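Local coordinates for protein lipid II:glycine glycyltransferase (Staphylococcus aureus, PDB 6SNR) that probably catalyses addition of the first glycine of the pentaglycine bridge to the lysine of lipid II, using glycyl-tRNA(Gly) as donor, at residues R41-G46 with A55-K60; T179-S184 with F229-D234; I302-A307 with A322-F327. All blocks are in the same frame, centred on the assembly; numbering follows the deposited sequence.

Interaction 1. Residues R41-G46 with A55-K60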
loop_
_atom_site.group_PDB
_atom_site.type_symbol
_atom_site.label_atom_id
_atom_site.label_comp_id
_atom_site.label_asym_id
_atom_site.label_seq_id
_atom_site.Cartn_x
_atom_site.Cartn_y
_atom_site.Cartn_z
ATOM N N ARG A 41 12.975 -0.868 -21.762
ATOM C CA ARG A 41 13.073 0.132 -22.826
ATOM C C ARG A 41 11.952 1.098 -22.641
ATOM O O ARG A 41 10.912 0.735 -22.102
ATOM C CB ARG A 41 12.981 -0.544 -24.191
ATOM C CG ARG A 41 14.196 -1.405 -24.507
ATOM C CD ARG A 41 15.484 -0.607 -24.795
ATOM N NE ARG A 41 15.237 0.286 -25.883
ATOM C CZ ARG A 41 15.272 -0.072 -27.174
ATOM N NH1 ARG A 41 15.636 -1.297 -27.545
ATOM N NH2 ARG A 41 14.962 0.816 -28.095
ATOM N N ARG A 42 12.139 2.346 -23.043
ATOM C CA ARG A 42 11.107 3.366 -22.979
ATOM C C ARG A 42 10.757 3.914 -24.351
ATOM O O ARG A 42 11.601 3.935 -25.272
ATOM C CB ARG A 42 11.511 4.536 -22.021
ATOM C CG ARG A 42 11.560 4.152 -20.543
ATOM C CD ARG A 42 11.543 5.409 -19.691
ATOM N NE ARG A 42 12.882 6.077 -19.713
ATOM C CZ ARG A 42 13.153 7.208 -20.372
ATOM N NH1 ARG A 42 12.264 7.796 -21.155
ATOM N NH2 ARG A 42 14.389 7.730 -20.299
ATOM N N ILE A 43 9.538 4.409 -24.456
ATOM C CA ILE A 43 9.000 5.157 -25.613
ATOM C C ILE A 43 8.277 6.389 -25.085
ATOM O O ILE A 43 7.756 6.412 -23.968
ATOM C CB ILE A 43 8.054 4.343 -26.516
ATOM C CG1 ILE A 43 6.860 3.720 -25.737
ATOM C CG2 ILE A 43 8.832 3.201 -27.156
ATOM C CD1 ILE A 43 5.837 2.929 -26.572
ATOM N N ALA A 44 8.234 7.435 -25.905
ATOM C CA ALA A 44 7.488 8.658 -25.624
ATOM C C ALA A 44 7.054 9.230 -26.939
ATOM O O ALA A 44 7.779 9.129 -27.918
ATOM C CB ALA A 44 8.295 9.656 -24.805
ATOM N N VAL A 45 5.853 9.774 -26.969
ATOM C CA VAL A 45 5.294 10.454 -28.151
ATOM C C VAL A 45 4.647 11.795 -27.742
ATOM O O VAL A 45 4.224 12.006 -26.594
ATOM C CB VAL A 45 4.251 9.560 -28.849
ATOM C CG1 VAL A 45 4.822 8.217 -29.280
ATOM C CG2 VAL A 45 3.026 9.389 -27.968
ATOM N N GLY A 46 4.656 12.758 -28.665
ATOM C CA GLY A 46 4.044 14.050 -28.416
ATOM C C GLY A 46 4.069 14.964 -29.639
ATOM O O GLY A 46 4.340 14.516 -30.745
ATOM N N ALA A 55 5.555 5.075 -22.263
ATOM C CA ALA A 55 5.449 3.693 -21.815
ATOM C C ALA A 55 6.824 3.134 -21.528
ATOM O O ALA A 55 7.810 3.449 -22.202
ATOM C CB ALA A 55 4.685 2.856 -22.844
ATOM N N GLN A 56 6.905 2.338 -20.482
ATOM C CA GLN A 56 8.045 1.581 -20.131
ATOM C C GLN A 56 7.764 0.097 -20.420
ATOM O O GLN A 56 6.811 -0.486 -19.918
ATOM C CB GLN A 56 8.332 1.748 -18.642
ATOM C CG GLN A 56 9.512 1.004 -18.195
ATOM C CD GLN A 56 9.935 1.444 -16.832
ATOM O OE1 GLN A 56 9.314 1.078 -15.818
ATOM N NE2 GLN A 56 10.954 2.251 -16.798
ATOM N N LEU A 57 8.562 -0.468 -21.294
ATOM C CA LEU A 57 8.439 -1.860 -21.768
ATOM C C LEU A 57 9.409 -2.715 -21.044
ATOM O O LEU A 57 10.624 -2.399 -20.979
ATOM C CB LEU A 57 8.756 -1.912 -23.302
ATOM C CG LEU A 57 7.772 -1.332 -24.308
ATOM C CD1 LEU A 57 7.294 0.070 -24.084
ATOM C CD2 LEU A 57 8.410 -1.462 -25.708
ATOM N N LEU A 58 8.959 -3.830 -20.471
ATOM C CA LEU A 58 9.827 -4.770 -19.847
ATOM C C LEU A 58 9.853 -6.008 -20.717
ATOM O O LEU A 58 8.816 -6.553 -21.087
ATOM C CB LEU A 58 9.347 -5.166 -18.439
ATOM C CG LEU A 58 9.411 -3.996 -17.446
ATOM C CD1 LEU A 58 8.774 -4.372 -16.095
ATOM C CD2 LEU A 58 10.846 -3.585 -17.235
ATOM N N PHE A 59 11.053 -6.481 -20.976
ATOM C CA PHE A 59 11.264 -7.740 -21.723
ATOM C C PHE A 59 11.887 -8.843 -20.905
ATOM O O PHE A 59 12.812 -8.603 -20.100
ATOM C CB PHE A 59 12.226 -7.443 -22.937
ATOM C CG PHE A 59 11.623 -6.587 -23.974
ATOM C CD1 PHE A 59 10.937 -7.101 -25.041
ATOM C CD2 PHE A 59 11.771 -5.206 -23.945
ATOM C CE1 PHE A 59 10.377 -6.293 -25.996
ATOM C CE2 PHE A 59 11.201 -4.403 -24.883
ATOM C CZ PHE A 59 10.492 -4.919 -25.940
ATOM N N LYS A 60 11.470 -10.096 -21.186
ATOM C CA LYS A 60 12.077 -11.232 -20.531
ATOM C C LYS A 60 12.029 -12.402 -21.496
ATOM O O LYS A 60 11.021 -12.629 -22.120
ATOM C CB LYS A 60 11.398 -11.610 -19.228
ATOM C CG LYS A 60 12.112 -12.694 -18.417
ATOM C CD LYS A 60 11.495 -12.882 -17.052
ATOM C CE LYS A 60 12.026 -14.110 -16.342
ATOM N NZ LYS A 60 11.541 -14.181 -14.922
#

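Interaction 2. Residues T179-S184 with F229-D234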
loop_
_atom_site.group_PDB
_atom_site.type_symbol
_atom_site.label_atom_id
_atom_site.label_comp_id
_atom_site.label_asym_id
_atom_site.label_seq_id
_atom_site.Cartn_x
_atom_site.Cartn_y
_atom_site.Cartn_z
ATOM N N THR A 179 1.139 2.304 21.650
ATOM C CA THR A 179 2.235 2.070 20.671
ATOM C C THR A 179 2.616 3.388 19.981
ATOM O O THR A 179 1.863 4.342 20.022
ATOM C CB THR A 179 1.830 1.040 19.572
ATOM O OG1 THR A 179 0.589 1.415 18.950
ATOM C CG2 THR A 179 1.715 -0.378 20.149
ATOM N N THR A 180 3.779 3.413 19.320
ATOM C CA THR A 180 4.168 4.514 18.443
ATOM C C THR A 180 4.459 3.949 17.046
ATOM O O THR A 180 4.900 2.784 16.897
ATOM C CB THR A 180 5.434 5.247 18.938
ATOM O OG1 THR A 180 6.486 4.307 19.121
ATOM C CG2 THR A 180 5.172 5.917 20.280
ATOM N N VAL A 181 4.154 4.755 16.045
ATOM C CA VAL A 181 4.476 4.372 14.645
ATOM C C VAL A 181 5.709 5.166 14.246
ATOM O O VAL A 181 5.709 6.394 14.341
ATOM C CB VAL A 181 3.295 4.645 13.733
ATOM C CG1 VAL A 181 3.604 4.178 12.322
ATOM C CG2 VAL A 181 2.043 3.928 14.276
ATOM N N GLU A 182 6.741 4.449 13.782
ATOM C CA GLU A 182 7.989 5.052 13.289
ATOM C C GLU A 182 8.085 4.916 11.760
ATOM O O GLU A 182 7.767 3.862 11.235
ATOM C CB GLU A 182 9.202 4.312 13.850
ATOM C CG GLU A 182 9.408 4.412 15.354
ATOM C CD GLU A 182 10.547 3.545 15.876
ATOM O OE1 GLU A 182 11.180 2.782 15.107
ATOM O OE2 GLU A 182 10.794 3.615 17.103
ATOM N N ARG A 183 8.519 5.984 11.094
ATOM C CA ARG A 183 8.991 5.878 9.694
ATOM C C ARG A 183 10.427 5.468 9.806
ATOM O O ARG A 183 11.264 6.233 10.343
ATOM C CB ARG A 183 8.829 7.213 8.935
ATOM C CG ARG A 183 9.112 7.156 7.427
ATOM C CD ARG A 183 9.414 8.547 6.878
ATOM N NE ARG A 183 10.855 8.807 6.911
ATOM C CZ ARG A 183 11.428 10.007 6.809
ATOM N NH1 ARG A 183 10.686 11.104 6.653
ATOM N NH2 ARG A 183 12.759 10.106 6.874
ATOM N N SER A 184 10.741 4.252 9.355
ATOM C CA SER A 184 12.042 3.630 9.562
ATOM C C SER A 184 12.996 3.891 8.377
ATOM O O SER A 184 12.752 4.816 7.577
ATOM C CB SER A 184 11.881 2.138 9.849
ATOM O OG SER A 184 13.070 1.504 10.323
ATOM N N PHE A 229 7.491 1.458 7.553
ATOM C CA PHE A 229 6.931 1.912 8.853
ATOM C C PHE A 229 7.033 0.727 9.782
ATOM O O PHE A 229 6.804 -0.402 9.352
ATOM C CB PHE A 229 5.473 2.387 8.711
ATOM C CG PHE A 229 5.338 3.651 7.957
ATOM C CD1 PHE A 229 5.383 3.637 6.575
ATOM C CD2 PHE A 229 5.227 4.862 8.602
ATOM C CE1 PHE A 229 5.342 4.803 5.867
ATOM C CE2 PHE A 229 5.138 6.042 7.883
ATOM C CZ PHE A 229 5.204 5.995 6.491
ATOM N N LEU A 230 7.331 0.994 11.070
ATOM C CA LEU A 230 7.402 -0.053 12.093
ATOM C C LEU A 230 6.606 0.432 13.318
ATOM O O LEU A 230 6.656 1.640 13.664
ATOM C CB LEU A 230 8.849 -0.264 12.479
ATOM C CG LEU A 230 9.797 -0.832 11.452
ATOM C CD1 LEU A 230 11.208 -0.921 12.011
ATOM C CD2 LEU A 230 9.312 -2.190 11.012
ATOM N N VAL A 231 5.919 -0.481 13.986
ATOM C CA VAL A 231 5.144 -0.107 15.209
ATOM C C VAL A 231 5.857 -0.720 16.421
ATOM O O VAL A 231 6.106 -1.917 16.439
ATOM C CB VAL A 231 3.713 -0.615 15.152
ATOM C CG1 VAL A 231 2.945 -0.252 16.428
ATOM C CG2 VAL A 231 2.994 -0.043 13.923
ATOM N N LYS A 232 6.157 0.136 17.397
ATOM C CA LYS A 232 6.934 -0.217 18.578
ATOM C C LYS A 232 6.069 -0.068 19.850
ATOM O O LYS A 232 5.291 0.874 19.988
ATOM C CB LYS A 232 8.119 0.722 18.701
ATOM C CG LYS A 232 9.113 0.311 19.778
ATOM C CD LYS A 232 10.378 1.137 19.690
ATOM C CE LYS A 232 11.601 0.256 19.706
ATOM N NZ LYS A 232 12.794 1.096 20.004
ATOM N N LEU A 233 6.256 -0.996 20.778
ATOM C CA LEU A 233 5.729 -0.862 22.132
ATOM C C LEU A 233 6.968 -0.607 22.976
ATOM O O LEU A 233 7.846 -1.469 23.022
ATOM C CB LEU A 233 5.054 -2.149 22.563
ATOM C CG LEU A 233 4.697 -2.227 24.071
ATOM C CD1 LEU A 233 3.836 -1.023 24.469
ATOM C CD2 LEU A 233 3.971 -3.529 24.366
ATOM N N ASP A 234 7.070 0.579 23.562
ATOM C CA ASP A 234 8.262 0.955 24.320
ATOM C C ASP A 234 7.896 1.110 25.795
ATOM O O ASP A 234 7.206 2.065 26.156
ATOM C CB ASP A 234 8.860 2.269 23.860
ATOM C CG ASP A 234 10.233 2.495 24.454
ATOM O OD1 ASP A 234 11.170 1.751 24.081
ATOM O OD2 ASP A 234 10.380 3.363 25.336
#

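Interaction 3. Residues I302-A307 with A322-F327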
loop_
_atom_site.group_PDB
_atom_site.type_symbol
_atom_site.label_atom_id
_atom_site.label_comp_id
_atom_site.label_asym_id
_atom_site.label_seq_id
_atom_site.Cartn_x
_atom_site.Cartn_y
_atom_site.Cartn_z
ATOM N N ILE A 302 9.847 -3.394 21.769
ATOM C CA ILE A 302 9.617 -4.510 20.908
ATOM C C ILE A 302 8.805 -3.988 19.736
ATOM O O ILE A 302 7.891 -3.180 19.911
ATOM C CB ILE A 302 8.850 -5.649 21.622
ATOM C CG1 ILE A 302 8.786 -6.906 20.735
ATOM C CG2 ILE A 302 7.455 -5.221 22.039
ATOM C CD1 ILE A 302 7.804 -7.959 21.208
ATOM N N TYR A 303 9.172 -4.441 18.551
ATOM C CA TYR A 303 8.397 -4.117 17.352
ATOM C C TYR A 303 7.325 -5.173 17.125
ATOM O O TYR A 303 7.598 -6.364 17.168
ATOM C CB TYR A 303 9.328 -4.029 16.144
ATOM C CG TYR A 303 10.171 -2.788 16.156
ATOM C CD1 TYR A 303 9.625 -1.539 15.896
ATOM C CD2 TYR A 303 11.531 -2.855 16.407
ATOM C CE1 TYR A 303 10.380 -0.375 15.901
ATOM C CE2 TYR A 303 12.304 -1.704 16.408
ATOM C CZ TYR A 303 11.744 -0.467 16.163
ATOM O OH TYR A 303 12.532 0.681 16.177
ATOM N N LEU A 304 6.109 -4.692 16.847
ATOM C CA LEU A 304 4.926 -5.500 16.695
ATOM C C LEU A 304 4.415 -5.668 15.276
ATOM O O LEU A 304 3.805 -6.683 14.943
ATOM C CB LEU A 304 3.790 -4.834 17.491
ATOM C CG LEU A 304 4.016 -4.699 19.006
ATOM C CD1 LEU A 304 2.750 -4.188 19.661
ATOM C CD2 LEU A 304 4.480 -6.009 19.600
ATOM N N SER A 305 4.581 -4.633 14.457
ATOM C CA SER A 305 4.112 -4.718 13.081
ATOM C C SER A 305 4.976 -3.841 12.196
ATOM O O SER A 305 5.738 -3.023 12.675
ATOM C CB SER A 305 2.648 -4.334 12.955
ATOM O OG SER A 305 2.398 -2.980 13.244
ATOM N N GLY A 306 4.816 -3.989 10.891
ATOM C CA GLY A 306 5.568 -3.176 9.935
ATOM C C GLY A 306 4.928 -3.265 8.561
ATOM O O GLY A 306 4.107 -4.178 8.286
ATOM N N ALA A 307 5.242 -2.268 7.727
ATOM C CA ALA A 307 4.713 -2.245 6.382
ATOM C C ALA A 307 5.547 -1.394 5.446
ATOM O O ALA A 307 6.231 -0.464 5.859
ATOM C CB ALA A 307 3.311 -1.708 6.425
ATOM N N ALA A 322 3.208 -6.856 7.872
ATOM C CA ALA A 322 3.544 -8.036 8.697
ATOM C C ALA A 322 3.307 -7.699 10.136
ATOM O O ALA A 322 3.380 -6.524 10.517
ATOM C CB ALA A 322 4.988 -8.481 8.479
ATOM N N SER A 323 3.015 -8.714 10.956
ATOM C CA SER A 323 2.873 -8.459 12.385
ATOM C C SER A 323 3.155 -9.721 13.178
ATOM O O SER A 323 2.979 -10.823 12.647
ATOM C CB SER A 323 1.464 -7.932 12.709
ATOM O OG SER A 323 0.459 -8.849 12.305
ATOM N N SER A 324 3.589 -9.525 14.421
ATOM C CA SER A 324 3.976 -10.636 15.304
ATOM C C SER A 324 2.765 -11.198 16.008
ATOM O O SER A 324 1.675 -10.665 15.905
ATOM C CB SER A 324 4.989 -10.189 16.349
ATOM O OG SER A 324 4.412 -9.306 17.287
ATOM N N ASN A 325 2.980 -12.309 16.709
ATOM C CA ASN A 325 1.934 -12.948 17.497
ATOM C C ASN A 325 1.760 -12.340 18.895
ATOM O O ASN A 325 0.843 -12.726 19.629
ATOM C CB ASN A 325 2.247 -14.457 17.623
ATOM C CG ASN A 325 2.245 -15.183 16.284
ATOM O OD1 ASN A 325 3.174 -15.920 15.965
ATOM N ND2 ASN A 325 1.171 -15.037 15.529
ATOM N N GLU A 326 2.612 -11.392 19.274
ATOM C CA GLU A 326 2.568 -10.829 20.626
ATOM C C GLU A 326 1.882 -9.465 20.717
ATOM O O GLU A 326 1.855 -8.697 19.757
ATOM C CB GLU A 326 3.973 -10.674 21.167
ATOM C CG GLU A 326 4.779 -11.951 21.237
ATOM C CD GLU A 326 6.166 -11.655 21.744
ATOM O OE1 GLU A 326 7.105 -11.688 20.928
ATOM O OE2 GLU A 326 6.298 -11.344 22.946
ATOM N N PHE A 327 1.339 -9.187 21.895
ATOM C CA PHE A 327 0.747 -7.895 22.240
ATOM C C PHE A 327 -0.314 -7.405 21.240
ATOM O O PHE A 327 -0.455 -6.190 21.030
ATOM C CB PHE A 327 1.837 -6.851 22.469
ATOM C CG PHE A 327 2.845 -7.255 23.499
ATOM C CD1 PHE A 327 2.517 -7.217 24.850
ATOM C CD2 PHE A 327 4.108 -7.691 23.126
ATOM C CE1 PHE A 327 3.435 -7.613 25.811
ATOM C CE2 PHE A 327 5.034 -8.089 24.090
ATOM C CZ PHE A 327 4.692 -8.032 25.430
#

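Interaction 1. Residues R41-G46 with A55-K60
I43 holds CG1 between its backbone N and carbonyl carbon (chi1 55°), which carries the methylene to A55 CB, 3.7 Å away. L57 supplies the other apolar partner: its chi2 of 52° sets CD1 4.0 Å from I43 CG1, and the two side chains cross at about a right angle. The setting is an antiparallel beta hairpin, strands 39-47 and 50-61, in the seven-stranded mixed sheet of the first of the two acetyltransferase-like domains of a FemABX enzyme. I43 and A55 form one hydrogen-bonded pair, R41 and L57 another, with R42 and Q56 a non-hydrogen-bonded pair between them. In the outer pairs each backbone N-H finds the opposite carbonyl: I43 N reaches A55 O at 3.0 Å, and L57 N reaches R41 O at 2.8 Å.

Residue choice follows the two faces of the sheet. I43, A55 and L57 share the face covered by helix 83-99, where L89, S92 and I96 meet I43; a small alanine beside a branched isoleucine suits this close packing. R42 and Q56 lie on the other face, where both touch T27 of helix 27-33. There the arginine can combine an aliphatic stem with a polar end, whose NH2 is hydrogen-bonded to N8 OD1 and I6 O. At the far end of the contact R41 is exposed, and its guanidinium leads away from the hairpin. R42 CA sits 3.4 Å from A55 O in a CA-H...O contact; beyond the R41-L57 pair, R41 CG approaches the F59 ring obliquely, 4.3 Å from CE2.

Interaction 2. Residues T179-S184 with F229-D234
V181 and V231 meet through their CG2 methyls, 4.1 Å apart, on a face of the sheet that also carries R183 and F229. Both valines hold CG1 anti to the backbone N (chi1 -177° for V181), which puts CG2 beside that N. The anti branch of V231, CG1, meets T179 CB at 3.6 Å, and V181 CG1 approaches F229 CD2. Beta-branched residues suit this strand pair because their two methyls can serve two neighbours at once. R183 also has CG anti to its N; its aliphatic stem lies by the F229 ring, CB 4.0 Å from CE2, with the guanidinium plane perpendicular to the ring and its end leading away.

T180, E182, L230 and K232 occupy the other face. T180 and K232 run alongside each other in the same sense. E182, extended beyond CG, brings OE2 to K232 CD at 3.6 Å, but OE2 stays 4.3 Å from K232 NZ, too far for a salt bridge. The charged ends are served elsewhere, that of E182 by Y303 and K232 NZ by E300 O. S184 turns OG anti to its N (chi1 -168°), against L230 CD1 at 3.5 Å.

Four backbone bonds join the antiparallel strands, two in the T180-K232 pair and two in the E182-L230 pair; E182 N to L230 O is short (2.8 Å) and nearly straight (175°). Strand 180-183 is one edge strand of its sheet, and strand 226-233 lies between it and strand 302-312. Helix 332-347 covers the valine face through H335, T339 and M340, while D234 N-caps long helix 235-262.

Interaction 3. Residues I302-A307 with A322-F327
The F327 ring is met at its edge by I302, whose CD1 lies near the ring plane, 4.0 Å from CE2. L304 approaches the ring obliquely, CD2 3.9 Å from F327 CD2, the two side chains crossing at about a right angle. The second flat group is the carboxylate of E326: I302 CD1 lies 3.8 Å from its OE1, so a single methyl serves both an aromatic edge and a charged group. I302 reaches that far because CG1 is anti to the backbone N (chi1 -172°) and the chain stays extended to CD1. Long aliphatic residues suit the place, since they can span from the strand to the turn.

Strands 302-312 and 315-323 form an antiparallel beta hairpin in the second acetyltransferase-like sheet. G306 and A322 are a hydrogen-bonded pair with two N-H...O bonds; S305 and S323 make the adjoining non-hydrogen-bonded pair, whose CA atoms are 4.0 Å apart, a closeness that small serine side chains are consistent with. S305 CB touches S323 CB on the face shared with P332, N333 and M336. On the other edge of strand 302-312, V231 bonds to both L304 and S305. With L304 at psi -34°, this is consistent with a classic beta bulge.

The last backbone bond across the contact runs from S324 N to L304 O, 2.9 Å. Beyond it the chain leaves the sheet, and E326 N makes a weak hydrogen bond of 3.4 Å to S324 OG, as in an ST turn. The chain turns again at F327, with a positive phi of 53°, where F327 CB comes 4.0 Å from L304 CD1.

Interactions 2 and 3 are successive parts of one sheet, with centres about 9 Å apart: strands 226-233 and 302-312 are neighbours in it. V231 O to L304 N, 2.8 Å, joins their backbones. On the face carrying E182 and K232, E182 OE1 meets Y303 OH at 2.7 Å in a probable hydrogen bond, so tyrosine from interaction 3 ties down a carboxylate from interaction 2, while K232 CE packs on Y303 CZ. Interaction 1 belongs to the other sheet, on the opposite side of the chain's centre, its centre about 39 Å from that of interaction 2 and 40 Å from that of interaction 3; the nearest atoms are about 22 Å apart in both cases.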